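Local coordinates for Tat-secreted protein Rv2525c (Mycobacterium tuberculosis, PDB 4PMQ) that may act as a peptidoglycan hydrolase with glycosidase activity, and shows esterase activity toward p-nitrophenyl esters of various chain lengths in vitro, at residues R89-H94 with H135-V140; D148-D153 with S157-H162; G169-A174 with Q196-Q201. All coordinates share one frame; numbering follows the deposited sequence.

Interaction 1: residues R89-H94 with H135-V140; sequences RGSELH and HQRTGV. With TLA (L(+)-tartaric acid), chain C.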
loop_
_atom_site.group_PDB
_atom_site.type_symbol
_atom_site.label_atom_id
_atom_site.label_comp_id
_atom_site.label_asym_id
_atom_site.label_seq_id
_atom_site.Cartn_x
_atom_site.Cartn_y
_atom_site.Cartn_z
ATOM N N ARG A 89 -11.556 -8.417 -2.380
ATOM C CA ARG A 89 -10.967 -8.281 -3.710
ATOM C C ARG A 89 -9.439 -8.204 -3.621
ATOM O O ARG A 89 -8.738 -8.927 -4.338
ATOM C CB ARG A 89 -11.569 -7.075 -4.436
ATOM C CG ARG A 89 -11.130 -6.966 -5.890
ATOM C CD ARG A 89 -11.456 -8.227 -6.709
ATOM N NE ARG A 89 -11.050 -8.038 -8.097
ATOM C CZ ARG A 89 -10.850 -9.013 -8.979
ATOM N NH1 ARG A 89 -10.996 -10.284 -8.621
ATOM N NH2 ARG A 89 -10.502 -8.724 -10.226
ATOM N N GLY A 90 -8.942 -7.419 -2.677
ATOM C CA GLY A 90 -7.504 -7.328 -2.458
ATOM C C GLY A 90 -6.901 -8.680 -2.115
ATOM O O GLY A 90 -5.903 -9.091 -2.715
ATOM N N SER A 91 -7.595 -9.454 -1.257
ATOM C CA SER A 91 -7.114 -10.783 -0.877
ATOM C C SER A 91 -7.042 -11.706 -2.111
ATOM O O SER A 91 -6.061 -12.421 -2.314
ATOM C CB SER A 91 -8.025 -11.393 0.185
ATOM O OG SER A 91 -7.445 -12.611 0.611
ATOM N N GLU A 92 -8.078 -11.634 -2.960
ATOM C CA GLU A 92 -8.199 -12.456 -4.164
ATOM C C GLU A 92 -7.063 -12.113 -5.156
ATOM O O GLU A 92 -6.417 -13.032 -5.693
ATOM C CB GLU A 92 -9.580 -12.191 -4.793
ATOM C CG GLU A 92 -9.931 -13.121 -5.937
ATOM C CD GLU A 92 -11.242 -12.830 -6.647
ATOM O OE1 GLU A 92 -11.867 -11.776 -6.372
ATOM O OE2 GLU A 92 -11.607 -13.633 -7.535
ATOM N N LEU A 93 -6.823 -10.807 -5.369
ATOM C CA LEU A 93 -5.797 -10.360 -6.311
ATOM C C LEU A 93 -4.405 -10.653 -5.775
ATOM O O LEU A 93 -3.520 -10.990 -6.561
ATOM C CB LEU A 93 -5.961 -8.884 -6.698
ATOM C CG LEU A 93 -7.233 -8.623 -7.537
ATOM C CD1 LEU A 93 -7.456 -7.144 -7.721
ATOM C CD2 LEU A 93 -7.161 -9.345 -8.933
ATOM N N HIS A 94 -4.211 -10.516 -4.451
ATOM C CA HIS A 94 -2.917 -10.831 -3.839
ATOM C C HIS A 94 -2.633 -12.325 -4.101
ATOM O O HIS A 94 -1.562 -12.658 -4.607
ATOM C CB HIS A 94 -2.997 -10.514 -2.333
ATOM C CG HIS A 94 -1.806 -10.927 -1.540
ATOM N ND1 HIS A 94 -0.732 -10.073 -1.355
ATOM C CD2 HIS A 94 -1.605 -12.050 -0.807
ATOM C CE1 HIS A 94 0.111 -10.712 -0.563
ATOM N NE2 HIS A 94 -0.372 -11.912 -0.206
ATOM N N HIS A 135 -6.167 -9.225 11.638
ATOM C CA HIS A 135 -5.409 -8.137 12.235
ATOM C C HIS A 135 -3.940 -8.189 11.777
ATOM O O HIS A 135 -3.387 -7.156 11.366
ATOM C CB HIS A 135 -5.487 -8.246 13.758
ATOM C CG HIS A 135 -4.597 -7.272 14.470
ATOM N ND1 HIS A 135 -4.915 -5.926 14.533
ATOM C CD2 HIS A 135 -3.459 -7.490 15.173
ATOM C CE1 HIS A 135 -3.941 -5.355 15.233
ATOM N NE2 HIS A 135 -3.046 -6.258 15.649
ATOM N N GLN A 136 -3.312 -9.377 11.864
ATOM C CA GLN A 136 -1.884 -9.514 11.525
ATOM C C GLN A 136 -1.572 -9.169 10.047
ATOM O O GLN A 136 -0.434 -8.800 9.743
ATOM C CB GLN A 136 -1.390 -10.922 11.858
ATOM C CG GLN A 136 -1.078 -11.050 13.342
ATOM C CD GLN A 136 -0.394 -12.359 13.691
ATOM O OE1 GLN A 136 0.564 -12.790 13.044
ATOM N NE2 GLN A 136 -0.838 -12.998 14.756
ATOM N N ARG A 137 -2.574 -9.263 9.156
ATOM C CA ARG A 137 -2.375 -8.986 7.734
ATOM C C ARG A 137 -2.824 -7.591 7.326
ATOM O O ARG A 137 -2.674 -7.236 6.169
ATOM C CB ARG A 137 -3.162 -9.996 6.872
ATOM C CG ARG A 137 -2.651 -11.422 6.949
ATOM C CD ARG A 137 -3.308 -12.235 5.823
ATOM N NE ARG A 137 -2.750 -11.861 4.515
ATOM C CZ ARG A 137 -3.317 -12.147 3.344
ATOM N NH1 ARG A 137 -4.503 -12.740 3.300
ATOM N NH2 ARG A 137 -2.721 -11.800 2.208
ATOM N N THR A 138 -3.390 -6.808 8.256
ATOM C CA THR A 138 -3.934 -5.514 7.893
ATOM C C THR A 138 -2.845 -4.450 7.968
ATOM O O THR A 138 -2.370 -4.117 9.053
ATOM C CB THR A 138 -5.165 -5.201 8.770
ATOM O OG1 THR A 138 -6.165 -6.196 8.497
ATOM C CG2 THR A 138 -5.778 -3.821 8.458
ATOM N N GLY A 139 -2.525 -3.883 6.807
ATOM C CA GLY A 139 -1.595 -2.769 6.714
ATOM C C GLY A 139 -2.385 -1.500 6.465
ATOM O O GLY A 139 -3.510 -1.534 5.938
ATOM N N VAL A 140 -1.790 -0.355 6.819
ATOM C CA VAL A 140 -2.455 0.923 6.615
ATOM C C VAL A 140 -1.483 1.912 5.991
ATOM O O VAL A 140 -0.448 2.195 6.602
ATOM C CB VAL A 140 -3.036 1.508 7.953
ATOM C CG1 VAL A 140 -3.885 2.764 7.682
ATOM C CG2 VAL A 140 -3.879 0.468 8.702
HETATM O O1 TLA C . -6.357 -15.273 7.439
HETATM O O11 TLA C . -6.741 -17.188 6.354
HETATM C C1 TLA C . -6.546 -15.889 6.417
HETATM C C2 TLA C . -6.552 -15.172 5.072
HETATM O O2 TLA C . -6.274 -13.795 5.258
HETATM C C3 TLA C . -7.903 -15.329 4.366
HETATM O O3 TLA C . -8.963 -14.885 5.200
HETATM C C4 TLA C . -7.854 -14.557 3.053
HETATM O O4 TLA C . -8.708 -13.580 2.964
HETATM O O41 TLA C . -7.085 -14.884 2.161
HETATM O O HOH W 1 -4.592 -13.185 0.360
#
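Where helix 79-96 of the TIM-barrel-like glycoside hydrolase domain passes the N-terminal end of strand 138-142, Ser91 and His94 of the helix meet the guanidinium of Arg137 beside a bound L-tartrate. His94 and Arg137 approach from opposite directions: CD2 of His94 lies 3.2 Å from NH2 of Arg137, at the edge of the guanidinium, and the ring and guanidinium planes are 54° apart. The polar atoms of the imidazole are engaged by Ser64 OG at ND1 and Pro100 O at NE2. With CG anti to the backbone N (chi1 173°), the ring is carried to the guanidinium. The arginine bends at chi3 (72°), and its NE donates to Ala103 O, which helps to fix the guanidinium rotation. NH1 of Arg137 then gives a hydrogen bond of 2.8 Å to O2 of the tartrate, which lies at the guanidinium edge. Its NH2 donates to a water (3.0 Å) that sits 2.9 Å from Ser91 OG, so the helix and the 3-10 turn before strand 138-142 are also joined through solvent. OG of Ser91 lies 2.8 Å from both O4 and O41 of the tartrate, whose acid group may hold a proton. The tartrate, probably from the crystallisation liquor, is also bonded to the carbonyls of Val132 and Ile133. The group resembles a small anion-binding pocket at the N-terminal end of a barrel strand.

Interaction 2: residues D148-D153 with S157-H162; sequences DWAVND and SYFWQH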
loop_
_atom_site.group_PDB
_atom_site.type_symbol
_atom_site.label_atom_id
_atom_site.label_comp_id
_atom_site.label_asym_id
_atom_site.label_seq_id
_atom_site.Cartn_x
_atom_site.Cartn_y
_atom_site.Cartn_z
ATOM N N ASP A 148 -1.122 7.295 13.977
ATOM C CA ASP A 148 -1.148 7.336 15.443
ATOM C C ASP A 148 -2.526 6.960 15.998
ATOM O O ASP A 148 -2.629 6.219 16.989
ATOM C CB ASP A 148 -0.718 8.697 15.995
ATOM C CG ASP A 148 -0.137 8.458 17.366
ATOM O OD1 ASP A 148 1.040 8.044 17.441
ATOM O OD2 ASP A 148 -0.886 8.602 18.368
ATOM N N TRP A 149 -3.584 7.452 15.349
ATOM C CA TRP A 149 -4.926 7.109 15.827
ATOM C C TRP A 149 -5.153 5.602 15.759
ATOM O O TRP A 149 -5.670 5.014 16.724
ATOM C CB TRP A 149 -6.000 7.809 14.998
ATOM C CG TRP A 149 -6.099 9.294 15.155
ATOM C CD1 TRP A 149 -5.989 10.010 16.311
ATOM C CD2 TRP A 149 -6.564 10.222 14.152
ATOM N NE1 TRP A 149 -6.283 11.344 16.072
ATOM C CE2 TRP A 149 -6.653 11.492 14.761
ATOM C CE3 TRP A 149 -6.923 10.094 12.800
ATOM C CZ2 TRP A 149 -7.049 12.637 14.052
ATOM C CZ3 TRP A 149 -7.322 11.229 12.102
ATOM C CH2 TRP A 149 -7.310 12.491 12.711
ATOM N N ALA A 150 -4.733 4.976 14.629
ATOM C CA ALA A 150 -4.885 3.520 14.395
ATOM C C ALA A 150 -4.049 2.718 15.418
ATOM O O ALA A 150 -4.556 1.767 16.016
ATOM C CB ALA A 150 -4.480 3.183 12.980
ATOM N N VAL A 151 -2.792 3.124 15.636
ATOM C CA VAL A 151 -1.936 2.452 16.620
ATOM C C VAL A 151 -2.587 2.524 18.008
ATOM O O VAL A 151 -2.672 1.511 18.718
ATOM C CB VAL A 151 -0.511 3.047 16.649
ATOM C CG1 VAL A 151 0.284 2.528 17.856
ATOM C CG2 VAL A 151 0.216 2.748 15.352
ATOM N N ASN A 152 -3.046 3.723 18.385
ATOM C CA ASN A 152 -3.672 3.960 19.683
ATOM C C ASN A 152 -4.958 3.100 19.860
ATOM O O ASN A 152 -5.304 2.725 20.987
ATOM C CB ASN A 152 -3.983 5.444 19.827
ATOM C CG ASN A 152 -4.326 5.840 21.235
ATOM O OD1 ASN A 152 -3.670 5.436 22.183
ATOM N ND2 ASN A 152 -5.373 6.626 21.403
ATOM N N ASP A 153 -5.673 2.808 18.750
ATOM C CA ASP A 153 -6.882 1.966 18.761
ATOM C C ASP A 153 -6.602 0.472 18.563
ATOM O O ASP A 153 -7.547 -0.327 18.568
ATOM C CB ASP A 153 -7.868 2.418 17.703
ATOM C CG ASP A 153 -8.563 3.720 18.083
ATOM O OD1 ASP A 153 -8.641 4.019 19.304
ATOM O OD2 ASP A 153 -9.105 4.390 17.174
ATOM N N SER A 157 -1.637 -3.748 11.719
ATOM C CA SER A 157 -0.371 -4.291 12.225
ATOM C C SER A 157 0.829 -3.684 11.513
ATOM O O SER A 157 1.942 -3.747 12.034
ATOM C CB SER A 157 -0.346 -5.816 12.075
ATOM O OG SER A 157 -1.265 -6.394 12.992
ATOM N N TYR A 158 0.621 -3.186 10.276
ATOM C CA TYR A 158 1.696 -2.591 9.467
ATOM C C TYR A 158 1.290 -1.183 9.084
ATOM O O TYR A 158 0.121 -0.913 8.794
ATOM C CB TYR A 158 1.979 -3.418 8.214
ATOM C CG TYR A 158 2.638 -4.754 8.496
ATOM C CD1 TYR A 158 4.021 -4.876 8.492
ATOM C CD2 TYR A 158 1.871 -5.909 8.702
ATOM C CE1 TYR A 158 4.645 -6.099 8.739
ATOM C CE2 TYR A 158 2.486 -7.140 8.975
ATOM C CZ TYR A 158 3.877 -7.229 8.964
ATOM O OH TYR A 158 4.548 -8.412 9.171
ATOM N N PHE A 159 2.286 -0.266 9.072
ATOM C CA PHE A 159 1.983 1.136 8.818
ATOM C C PHE A 159 2.945 1.717 7.781
ATOM O O PHE A 159 4.163 1.573 7.891
ATOM C CB PHE A 159 2.059 1.898 10.159
ATOM C CG PHE A 159 1.093 1.317 11.166
ATOM C CD1 PHE A 159 -0.278 1.547 11.049
ATOM C CD2 PHE A 159 1.535 0.438 12.153
ATOM C CE1 PHE A 159 -1.184 0.950 11.928
ATOM C CE2 PHE A 159 0.621 -0.170 13.033
ATOM C CZ PHE A 159 -0.733 0.082 12.904
ATOM N N TRP A 160 2.386 2.356 6.764
ATOM C CA TRP A 160 3.153 2.955 5.677
ATOM C C TRP A 160 2.780 4.413 5.629
ATOM O O TRP A 160 1.631 4.747 5.328
ATOM C CB TRP A 160 2.821 2.223 4.354
ATOM C CG TRP A 160 3.402 2.824 3.107
ATOM C CD1 TRP A 160 4.445 3.701 3.007
ATOM C CD2 TRP A 160 2.979 2.544 1.765
ATOM N NE1 TRP A 160 4.691 3.998 1.682
ATOM C CE2 TRP A 160 3.803 3.299 0.898
ATOM C CE3 TRP A 160 2.000 1.700 1.209
ATOM C CZ2 TRP A 160 3.612 3.320 -0.489
ATOM C CZ3 TRP A 160 1.803 1.728 -0.163
ATOM C CH2 TRP A 160 2.630 2.496 -1.003
ATOM N N GLN A 161 3.721 5.278 6.050
ATOM C CA GLN A 161 3.415 6.692 6.167
ATOM C C GLN A 161 3.459 7.445 4.858
ATOM O O GLN A 161 4.453 7.329 4.122
ATOM C CB GLN A 161 4.389 7.367 7.147
ATOM C CG GLN A 161 4.086 8.865 7.338
ATOM C CD GLN A 161 5.104 9.491 8.267
ATOM O OE1 GLN A 161 5.517 8.858 9.237
ATOM N NE2 GLN A 161 5.574 10.694 7.943
ATOM N N HIS A 162 2.428 8.291 4.619
ATOM C CA HIS A 162 2.462 9.291 3.531
ATOM C C HIS A 162 2.548 10.669 4.192
ATOM O O HIS A 162 2.269 10.802 5.384
ATOM C CB HIS A 162 1.336 9.205 2.491
ATOM C CG HIS A 162 -0.052 9.517 2.959
ATOM N ND1 HIS A 162 -0.448 10.823 3.269
ATOM C CD2 HIS A 162 -1.137 8.710 3.008
ATOM C CE1 HIS A 162 -1.752 10.759 3.506
ATOM N NE2 HIS A 162 -2.215 9.512 3.362
#
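The Phe159 ring takes CG2 of Val151 over one face, while CB of Ala150 approaches it obliquely, 4.1 Å from CE1. The contact belongs to a beta-alpha-beta unit, in which strand 138-142 leads into helix 144-153 and the chain returns as strand 158-161, parallel to the first strand; such units build the TIM-barrel-like fold of this domain. Phe159 points from the second strand toward the helix that makes the crossover, and Ala150 and Val151, consecutive on that helix, receive it. The valine methyl makes a CH-pi contact: CG2 of Val151 lies 3.9 Å from the centroid of the Phe159 ring and 19° off its normal, shifted toward the rim where CZ and CE2 are its nearest carbons. Because CG1 of Val151 is anti to the backbone N (chi1 169°), it is the other branch, CG2, that comes over the ring. Ala150 points toward the strand and meets the ring with its CB alone. Ile147, an earlier residue of the same helix, also packs on Phe159, and Ala174 in the loop before strand 177-181 touches Val151, whose position is more exposed than the buried Ala150 and Phe159. No hydrogen bond crosses between the segments. The joint is apolar; the helix uses its own backbone bonds, such as Asn152 N to Asp148 O at 2.9 Å, whereas Phe159 N of the strand donates to the side chain of His176, at ND1.

Interaction 3: residues G169-A174 with Q196-Q201; sequences GYTHPA and QILKPQ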
loop_
_atom_site.group_PDB
_atom_site.type_symbol
_atom_site.label_atom_id
_atom_site.label_comp_id
_atom_site.label_asym_id
_atom_site.label_seq_id
_atom_site.Cartn_x
_atom_site.Cartn_y
_atom_site.Cartn_z
ATOM N N GLY A 169 9.339 16.727 7.779
ATOM C CA GLY A 169 10.543 16.004 8.182
ATOM C C GLY A 169 10.358 14.898 9.197
ATOM O O GLY A 169 11.349 14.323 9.669
ATOM N N TYR A 170 9.087 14.579 9.535
ATOM C CA TYR A 170 8.781 13.582 10.566
ATOM C C TYR A 170 8.576 12.175 10.024
ATOM O O TYR A 170 7.883 11.978 9.030
ATOM C CB TYR A 170 7.487 14.003 11.300
ATOM C CG TYR A 170 7.067 13.090 12.439
ATOM C CD1 TYR A 170 7.802 13.035 13.626
ATOM C CD2 TYR A 170 5.895 12.346 12.364
ATOM C CE1 TYR A 170 7.383 12.251 14.705
ATOM C CE2 TYR A 170 5.496 11.513 13.411
ATOM C CZ TYR A 170 6.232 11.480 14.586
ATOM O OH TYR A 170 5.793 10.733 15.646
ATOM N N THR A 171 9.077 11.181 10.785
ATOM C CA THR A 171 8.800 9.789 10.486
ATOM C C THR A 171 8.153 9.201 11.745
ATOM O O THR A 171 8.809 9.177 12.794
ATOM C CB THR A 171 10.080 9.055 10.068
ATOM O OG1 THR A 171 10.580 9.646 8.866
ATOM C CG2 THR A 171 9.837 7.574 9.811
ATOM N N HIS A 172 6.919 8.633 11.628
ATOM C CA HIS A 172 6.269 8.043 12.804
ATOM C C HIS A 172 7.088 6.856 13.314
ATOM O O HIS A 172 7.480 6.033 12.497
ATOM C CB HIS A 172 4.819 7.597 12.491
ATOM C CG HIS A 172 4.007 7.349 13.719
ATOM N ND1 HIS A 172 4.184 6.219 14.490
ATOM C CD2 HIS A 172 3.065 8.128 14.300
ATOM C CE1 HIS A 172 3.355 6.350 15.509
ATOM N NE2 HIS A 172 2.654 7.471 15.427
ATOM N N PRO A 173 7.366 6.763 14.641
ATOM C CA PRO A 173 8.184 5.640 15.159
ATOM C C PRO A 173 7.547 4.260 14.969
ATOM O O PRO A 173 8.248 3.256 15.113
ATOM C CB PRO A 173 8.345 5.967 16.655
ATOM C CG PRO A 173 7.218 6.863 16.981
ATOM C CD PRO A 173 6.986 7.684 15.730
ATOM N N ALA A 174 6.241 4.189 14.685
ATOM C CA ALA A 174 5.584 2.888 14.467
ATOM C C ALA A 174 5.609 2.467 12.982
ATOM O O ALA A 174 5.284 1.315 12.676
ATOM C CB ALA A 174 4.135 2.940 14.944
ATOM N N GLN A 196 10.987 4.561 1.831
ATOM C CA GLN A 196 12.085 4.071 2.682
ATOM C C GLN A 196 11.579 2.969 3.600
ATOM O O GLN A 196 10.507 3.090 4.192
ATOM C CB GLN A 196 12.644 5.221 3.526
ATOM C CG GLN A 196 13.390 6.239 2.673
ATOM C CD GLN A 196 14.155 7.277 3.467
ATOM O OE1 GLN A 196 13.828 7.617 4.616
ATOM N NE2 GLN A 196 15.177 7.831 2.837
ATOM N N ILE A 197 12.349 1.892 3.713
ATOM C CA ILE A 197 12.077 0.798 4.639
ATOM C C ILE A 197 12.649 1.216 6.016
ATOM O O ILE A 197 13.834 1.594 6.120
ATOM C CB ILE A 197 12.718 -0.514 4.127
ATOM C CG1 ILE A 197 12.132 -0.930 2.756
ATOM C CG2 ILE A 197 12.588 -1.624 5.191
ATOM C CD1 ILE A 197 13.025 -2.034 2.066
ATOM N N LEU A 198 11.825 1.112 7.062
ATOM C CA LEU A 198 12.220 1.535 8.403
ATOM C C LEU A 198 12.399 0.413 9.399
ATOM O O LEU A 198 13.059 0.605 10.432
ATOM C CB LEU A 198 11.143 2.464 8.955
ATOM C CG LEU A 198 10.889 3.725 8.096
ATOM C CD1 LEU A 198 9.586 4.358 8.485
ATOM C CD2 LEU A 198 12.078 4.694 8.166
ATOM N N LYS A 199 11.720 -0.710 9.155
ATOM C CA LYS A 199 11.776 -1.859 10.060
ATOM C C LYS A 199 12.094 -3.123 9.249
ATOM O O LYS A 199 11.668 -3.232 8.083
ATOM C CB LYS A 199 10.458 -2.003 10.835
ATOM C CG LYS A 199 10.154 -0.791 11.729
ATOM C CD LYS A 199 8.889 -0.950 12.565
ATOM C CE LYS A 199 8.538 0.331 13.331
ATOM N NZ LYS A 199 9.585 0.767 14.283
ATOM N N PRO A 200 12.830 -4.079 9.846
ATOM C CA PRO A 200 13.246 -5.268 9.065
ATOM C C PRO A 200 12.095 -6.161 8.603
ATOM O O PRO A 200 12.210 -6.767 7.537
ATOM C CB PRO A 200 14.208 -6.015 9.989
ATOM C CG PRO A 200 13.972 -5.452 11.389
ATOM C CD PRO A 200 13.467 -4.035 11.185
ATOM N N GLN A 201 11.004 -6.238 9.390
ATOM C CA GLN A 201 9.789 -6.975 9.008
ATOM C C GLN A 201 8.764 -5.926 8.562
ATOM O O GLN A 201 8.148 -5.273 9.413
ATOM C CB GLN A 201 9.256 -7.851 10.147
ATOM C CG GLN A 201 10.129 -9.098 10.385
ATOM C CD GLN A 201 10.061 -10.035 9.193
ATOM O OE1 GLN A 201 8.984 -10.315 8.660
ATOM N NE2 GLN A 201 11.201 -10.540 8.770
HETATM O O HOH W 2 11.818 7.864 6.493
#
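The ammonium of Lys199 donates to the backbone carbonyl of Pro173, with NZ 2.9 Å from O. The C=O...N angle is 156°, and the donor is tilted 21° from the carbonyl plane. Lys199 runs extended as far as CE and bends only at chi4 (-60°), a turn that brings NZ to Pro173 O while CE rests 3.5 Å from Ala174 O. On the loop side the carbonyl belongs to a compact turn: Ala174 N donates to ND1 of His172 at 2.9 Å, close to the imidazole plane, and CD of Pro173 lies over one face of that ring. NE2 of His172 is bonded to Asp148 of helix 144-153, so the ring ties the turn to that helix. Nearby, Thr171 and Leu198 meet tip to tip, with CG2 of Thr171 3.5 Å from CD1 of Leu198, a tight carbon contact. A water bridges the same two segments on the polar side of Thr171, 3.2 Å from its OG1 and 2.8 Å from OE1 of Gln196, to which it donates. The arrangement is a surface junction in a TIM-barrel-like domain, joining the loop that leads into strand 177-181 to the residues around the end of strand 190-197; these two strands are antiparallel neighbours in the sheet.

How the interactions relate
All three contacts reach the same curved sheet, but their chemistry follows their depth. Interaction 2 is largely buried and purely apolar; interaction 1 is partly buried and polar, with water and tartrate between its elements; interaction 3 lies at the surface and mixes a lysine-carbonyl bond with a methyl contact. Interactions 1 and 2 adjoin through neighbouring parallel strands, where Ser157 OG probably bonds to His135 O and Ser157 N to Thr138 O. Interactions 2 and 3, with centres about 11 Å apart, are linked by His172 of interaction 3, whose backbone N probably bonds to Gln161 OE1 of interaction 2. Interactions 1 and 3 do not touch.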